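Local coordinates for protein Adp-ribosyltransferase (Staphylococcus aureus, PDB 1OJQ) that transfers ADP-ribose from NAD+ to a protein acceptor, as a C3-type mono-ADP-ribosyltransferase exoenzyme, probably on Rho GTPases as its C3 relatives do, at residues S75-V81 against L158-A164; D102-L106 against L118-L122. One frame throughout, in Å; residues are numbered along the deposited sequence. Where two conformers were deposited one is given.

Interaction 1: S75-V81 against L158-A164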
loop_
_atom_site.group_PDB
_atom_site.type_symbol
_atom_site.label_atom_id
_atom_site.label_comp_id
_atom_site.label_asym_id
_atom_site.label_seq_id
_atom_site.Cartn_x
_atom_site.Cartn_y
_atom_site.Cartn_z
ATOM N N SER A 75 -3.652 13.191 -9.730
ATOM C CA SER A 75 -5.011 12.717 -9.465
ATOM C C SER A 75 -5.230 12.578 -7.959
ATOM O O SER A 75 -4.330 12.245 -7.186
ATOM C CB SER A 75 -5.352 11.393 -10.149
ATOM O OG SER A 75 -4.351 10.407 -9.952
ATOM N N VAL A 76 -6.477 12.841 -7.591
ATOM C CA VAL A 76 -6.909 12.607 -6.216
ATOM C C VAL A 76 -8.073 11.642 -6.224
ATOM O O VAL A 76 -8.790 11.450 -7.209
ATOM C CB VAL A 76 -7.306 13.900 -5.480
ATOM C CG1 VAL A 76 -6.100 14.827 -5.394
ATOM C CG2 VAL A 76 -8.493 14.584 -6.148
ATOM N N THR A 77 -8.294 10.978 -5.090
ATOM C CA THR A 77 -9.427 10.060 -5.056
ATOM C C THR A 77 -10.766 10.789 -5.147
ATOM O O THR A 77 -10.998 11.734 -4.395
ATOM C CB THR A 77 -9.410 9.228 -3.750
ATOM O OG1 THR A 77 -9.371 10.144 -2.645
ATOM C CG2 THR A 77 -8.156 8.362 -3.668
ATOM N N PRO A 78 -11.635 10.378 -6.054
ATOM C CA PRO A 78 -12.949 11.036 -6.158
ATOM C C PRO A 78 -13.926 10.581 -5.088
ATOM O O PRO A 78 -14.995 11.175 -4.925
ATOM C CB PRO A 78 -13.422 10.563 -7.542
ATOM C CG PRO A 78 -12.869 9.166 -7.629
ATOM C CD PRO A 78 -11.479 9.304 -7.055
ATOM N N ASP A 79 -13.607 9.527 -4.347
ATOM C CA ASP A 79 -14.381 9.052 -3.200
ATOM C C ASP A 79 -13.416 8.590 -2.100
ATOM O O ASP A 79 -12.293 8.217 -2.421
ATOM C CB ASP A 79 -15.283 7.865 -3.513
ATOM C CG ASP A 79 -16.221 8.087 -4.686
ATOM O OD1 ASP A 79 -15.927 7.669 -5.824
ATOM O OD2 ASP A 79 -17.275 8.713 -4.450
ATOM N N SER A 80 -13.888 8.579 -0.859
ATOM C CA SER A 80 -13.159 7.824 0.167
ATOM C C SER A 80 -13.126 6.377 -0.306
ATOM O O SER A 80 -14.127 5.898 -0.860
ATOM C CB SER A 80 -13.859 8.000 1.504
ATOM O OG SER A 80 -13.461 7.034 2.455
ATOM N N VAL A 81 -12.020 5.651 -0.147
ATOM C CA VAL A 81 -11.994 4.284 -0.686
ATOM C C VAL A 81 -11.039 3.402 0.110
ATOM O O VAL A 81 -10.058 3.955 0.626
ATOM C CB VAL A 81 -11.547 4.295 -2.171
ATOM C CG1 VAL A 81 -10.190 4.979 -2.330
ATOM C CG2 VAL A 81 -11.492 2.896 -2.771
ATOM N N LEU A 158 -8.603 5.403 2.452
ATOM C CA LEU A 158 -8.050 6.631 1.918
ATOM C C LEU A 158 -9.107 7.734 1.969
ATOM O O LEU A 158 -10.203 7.490 1.457
ATOM C CB LEU A 158 -7.652 6.484 0.451
ATOM C CG LEU A 158 -6.684 5.361 0.110
ATOM C CD1 LEU A 158 -6.325 5.419 -1.364
ATOM C CD2 LEU A 158 -5.448 5.455 1.002
ATOM N N PRO A 159 -8.805 8.869 2.536
ATOM C CA PRO A 159 -9.788 9.968 2.534
ATOM C C PRO A 159 -10.141 10.435 1.131
ATOM O O PRO A 159 -9.331 10.395 0.201
ATOM C CB PRO A 159 -9.040 11.098 3.244
ATOM C CG PRO A 159 -7.967 10.438 4.050
ATOM C CD PRO A 159 -7.563 9.229 3.255
ATOM N N LYS A 160 -11.375 10.899 0.954
ATOM C CA LYS A 160 -11.699 11.509 -0.333
ATOM C C LYS A 160 -10.788 12.698 -0.572
ATOM O O LYS A 160 -10.475 13.508 0.309
ATOM C CB LYS A 160 -13.175 11.894 -0.311
ATOM C CG LYS A 160 -13.639 12.605 -1.560
ATOM C CD LYS A 160 -15.105 13.033 -1.478
ATOM C CE LYS A 160 -15.448 13.703 -2.823
ATOM N NZ LYS A 160 -16.933 13.772 -2.954
ATOM N N GLY A 161 -10.337 12.816 -1.811
ATOM C CA GLY A 161 -9.527 13.959 -2.193
ATOM C C GLY A 161 -8.055 13.844 -1.866
ATOM O O GLY A 161 -7.313 14.821 -2.029
ATOM N N THR A 162 -7.592 12.680 -1.411
ATOM C CA THR A 162 -6.150 12.503 -1.170
ATOM C C THR A 162 -5.426 12.137 -2.468
ATOM O O THR A 162 -6.009 11.565 -3.405
ATOM C CB THR A 162 -5.956 11.448 -0.058
ATOM O OG1 THR A 162 -4.667 11.590 0.537
ATOM C CG2 THR A 162 -6.015 10.027 -0.617
ATOM N N LYS A 163 -4.132 12.467 -2.546
ATOM C CA LYS A 163 -3.367 12.157 -3.758
ATOM C C LYS A 163 -3.273 10.651 -3.947
ATOM O O LYS A 163 -2.931 9.932 -3.001
ATOM C CB LYS A 163 -1.967 12.752 -3.674
ATOM C CG LYS A 163 -1.937 14.275 -3.759
ATOM C CD LYS A 163 -0.507 14.787 -3.663
ATOM C CE LYS A 163 -0.451 16.302 -3.694
ATOM N NZ LYS A 163 -1.326 16.927 -2.654
ATOM N N ALA A 164 -3.555 10.169 -5.144
ATOM C CA ALA A 164 -3.440 8.730 -5.422
ATOM C C ALA A 164 -3.431 8.487 -6.930
ATOM O O ALA A 164 -4.198 9.142 -7.641
ATOM C CB ALA A 164 -4.593 7.982 -4.779
HETATM O O HOH W 1 -17.862 10.472 -2.644
#
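Thr77 sits over the type II turn that runs from Pro159 to Thr162 and is gripped through backbone and side chain alike. Its N donates to Thr162 O at 2.9 Å, in the carbonyl plane, while its O accepts from Gly161 N. The hydroxyl OG1, set between the backbone N and the carbonyl carbon (chi1 55°), reaches inside the turn and donates to Pro159 O at 2.9 Å. That carbonyl also receives Thr162 N, so two donors share the oxygen that closes the turn. Gly161, with its positive phi, occupies the third position. On the buried side the methyl CG2 of Thr77 lies 3.8 Å from Ala164 CB, and Ser75 OG gives a short 2.6 Å bond to Ala164 O as Ala164 N returns one to Ser75 O. At the other end Val81 and Leu158 form an antiparallel hydrogen-bonded pair, and their side chains lie together on one face, with CG1 of Val81 4.0 Å from CD1 of Leu158.

The solvent side is looser. Lys160 stretches its extended chain along the backbone of Pro78 and Asp79, bringing CE to 3.3 Å from Pro78 O. Its NZ stops 5.3 Å short of Asp79 OD2; a water bonded to the carboxylate spans the gap, weakly on the lysine side, and Asp79 OD1 is held by Trp15. Strands 81-87 and 152-158 of the mixed sheet meet at Val81-Leu158; beyond, the turn and one separate bridge, Val76 with Lys163, join the loops. Helix 9-23 lies against Pro78 and Val81, strand 180-183 against Leu158 and Ala164.

Interaction 2: D102-L106 against L118-L122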
loop_
_atom_site.group_PDB
_atom_site.type_symbol
_atom_site.label_atom_id
_atom_site.label_comp_id
_atom_site.label_asym_id
_atom_site.label_seq_id
_atom_site.Cartn_x
_atom_site.Cartn_y
_atom_site.Cartn_z
ATOM N N ASP A 102 7.683 -14.186 19.321
ATOM C CA ASP A 102 6.278 -14.007 18.970
ATOM C C ASP A 102 6.075 -14.319 17.484
ATOM O O ASP A 102 5.147 -15.041 17.112
ATOM C CB ASP A 102 5.755 -12.604 19.260
ATOM C CG ASP A 102 5.704 -12.282 20.742
ATOM O OD1 ASP A 102 5.553 -13.221 21.555
ATOM O OD2 ASP A 102 5.818 -11.079 21.073
ATOM N N LEU A 103 6.972 -13.768 16.666
ATOM C CA LEU A 103 6.868 -13.988 15.225
ATOM C C LEU A 103 7.066 -15.454 14.872
ATOM O O LEU A 103 6.380 -15.999 13.996
ATOM C CB LEU A 103 7.930 -13.157 14.505
ATOM C CG LEU A 103 7.766 -13.019 12.994
ATOM C CD1 LEU A 103 6.380 -12.490 12.656
ATOM C CD2 LEU A 103 8.847 -12.102 12.430
ATOM N N HIS A 104 8.054 -16.046 15.560
ATOM C CA HIS A 104 8.324 -17.463 15.311
ATOM C C HIS A 104 7.094 -18.309 15.622
ATOM O O HIS A 104 6.710 -19.186 14.846
ATOM C CB HIS A 104 9.513 -17.938 16.150
ATOM C CG HIS A 104 9.709 -19.429 16.095
ATOM N ND1 HIS A 104 10.147 -20.079 14.959
ATOM C CD2 HIS A 104 9.545 -20.376 17.048
ATOM C CE1 HIS A 104 10.233 -21.380 15.229
ATOM N NE2 HIS A 104 9.871 -21.589 16.490
ATOM N N MET A 105 6.481 -18.019 16.771
ATOM C CA MET A 105 5.273 -18.763 17.154
ATOM C C MET A 105 4.094 -18.425 16.242
ATOM O O MET A 105 3.273 -19.297 15.955
ATOM C CB MET A 105 4.899 -18.492 18.609
ATOM C CG MET A 105 5.975 -18.986 19.582
ATOM S SD MET A 105 5.478 -18.742 21.297
ATOM C CE MET A 105 5.587 -16.960 21.475
ATOM N N LEU A 106 4.016 -17.168 15.801
ATOM C CA LEU A 106 2.927 -16.776 14.903
ATOM C C LEU A 106 2.915 -17.633 13.640
ATOM O O LEU A 106 1.852 -18.053 13.155
ATOM C CB LEU A 106 3.036 -15.291 14.525
ATOM C CG LEU A 106 1.836 -14.727 13.741
ATOM C CD1 LEU A 106 0.542 -14.868 14.533
ATOM C CD2 LEU A 106 2.059 -13.271 13.354
ATOM N N LEU A 118 -1.852 -14.365 19.942
ATOM C CA LEU A 118 -0.780 -13.565 19.347
ATOM C C LEU A 118 -1.361 -12.453 18.485
ATOM O O LEU A 118 -0.807 -11.362 18.448
ATOM C CB LEU A 118 0.165 -14.456 18.542
ATOM C CG LEU A 118 1.128 -15.319 19.371
ATOM C CD1 LEU A 118 1.759 -16.381 18.475
ATOM C CD2 LEU A 118 2.195 -14.483 20.045
ATOM N N VAL A 119 -2.484 -12.726 17.796
ATOM C CA VAL A 119 -3.080 -11.648 16.979
ATOM C C VAL A 119 -3.652 -10.588 17.913
ATOM O O VAL A 119 -3.613 -9.397 17.619
ATOM C CB VAL A 119 -4.162 -12.168 16.021
ATOM C CG1 VAL A 119 -4.796 -11.042 15.215
ATOM C CG2 VAL A 119 -3.555 -13.211 15.100
ATOM N N SER A 120 -4.171 -11.055 19.054
ATOM C CA SER A 120 -4.628 -10.107 20.066
ATOM C C SER A 120 -3.483 -9.249 20.559
ATOM O O SER A 120 -3.610 -8.036 20.776
ATOM C CB SER A 120 -5.291 -10.857 21.223
ATOM O OG SER A 120 -6.610 -11.200 20.823
ATOM N N LYS A 121 -2.314 -9.865 20.741
ATOM C CA LYS A 121 -1.138 -9.082 21.134
ATOM C C LYS A 121 -0.813 -8.022 20.093
ATOM O O LYS A 121 -0.502 -6.855 20.378
ATOM C CB LYS A 121 0.066 -10.026 21.331
ATOM C CG LYS A 121 1.309 -9.321 21.840
ATOM C CD LYS A 121 2.391 -10.282 22.319
ATOM C CE LYS A 121 3.492 -9.516 23.039
ATOM N NZ LYS A 121 4.615 -10.398 23.450
ATOM N N LEU A 122 -0.869 -8.425 18.819
ATOM C CA LEU A 122 -0.572 -7.502 17.722
ATOM C C LEU A 122 -1.513 -6.297 17.777
ATOM O O LEU A 122 -1.098 -5.147 17.643
ATOM C CB LEU A 122 -0.695 -8.197 16.369
ATOM C CG LEU A 122 0.525 -8.917 15.794
ATOM C CD1 LEU A 122 0.125 -9.609 14.493
ATOM C CD2 LEU A 122 1.701 -7.976 15.546
HETATM O O HOH W 2 3.831 -13.403 23.634
#
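Leu118 pushes its two methyl groups against residues 102-106 of helix 100-106, and each finds a different surface. CD1 lies over the backbone, 3.6 Å from Leu106 N, and also meets Met105 CB at 3.8 Å. CD2 instead turns to the aspartate, approaching Asp102 OD1 at 3.9 Å, so that the leucine covers one flank of the carboxylate. The first torsion of Leu118, with CG anti to the carbonyl carbon, directs this fork at the facing helix. Leu106 points back the other way alongside it, bringing its CD1 to 4.0 Å from Leu118 CB.

One residue on, Val119 makes a looser apolar contact, its CG2 meeting the same CD1 of Leu106, and its side chain also touches Val194 and Leu196 of strand 187-196. Helices 100-106 and 116-126 follow one another in the chain, joined by the link 107-115, at the periphery of the ADP-ribosyltransferase domain; the N-to-C directions of the two segments are 135° apart. The segment axes stay 11.0 Å from each other, a separation bridged by side chains.

Lys121 reaches back from the next turn with its chain extended from CB to NZ, CG being anti to the backbone N (chi1 -176°). It comes in across the Asp102 side chain and forms a salt bridge, NZ to OD2 at 2.7 Å, coming from the syn side but 24° out of the carboxylate plane. A water links NZ to the other oxygen, OD1, and Thr99 N donates to OD2; together these partners limit rotation of the carboxylate. Leu122 then puts CD1 4.3 Å from Leu106 CD2, and the pair shares Leu92 as a neighbour, with Phe98 and Val194 also against Leu122.

How the interactions relate
From the N terminus, the chain passes through the four helices within residues 9-73 before 75-81 forms the first half of interaction 1. Strand 81-87 follows, and then 102-106 and 118-122 meet to close the short loop of interaction 2. Only after strands 130-133, 137-140 and 152-158 does 158-164 return to complete interaction 1, so interaction 2 is nested within its long loop. The contacts lie on opposite sides of the chain's centre, their own centres 33 Å apart, and do not touch. Interaction 1 joins loops at the ends of two neighbouring strands of the mixed sheet; interaction 2 pairs two helices, the second packing on strand 187-196 of that sheet.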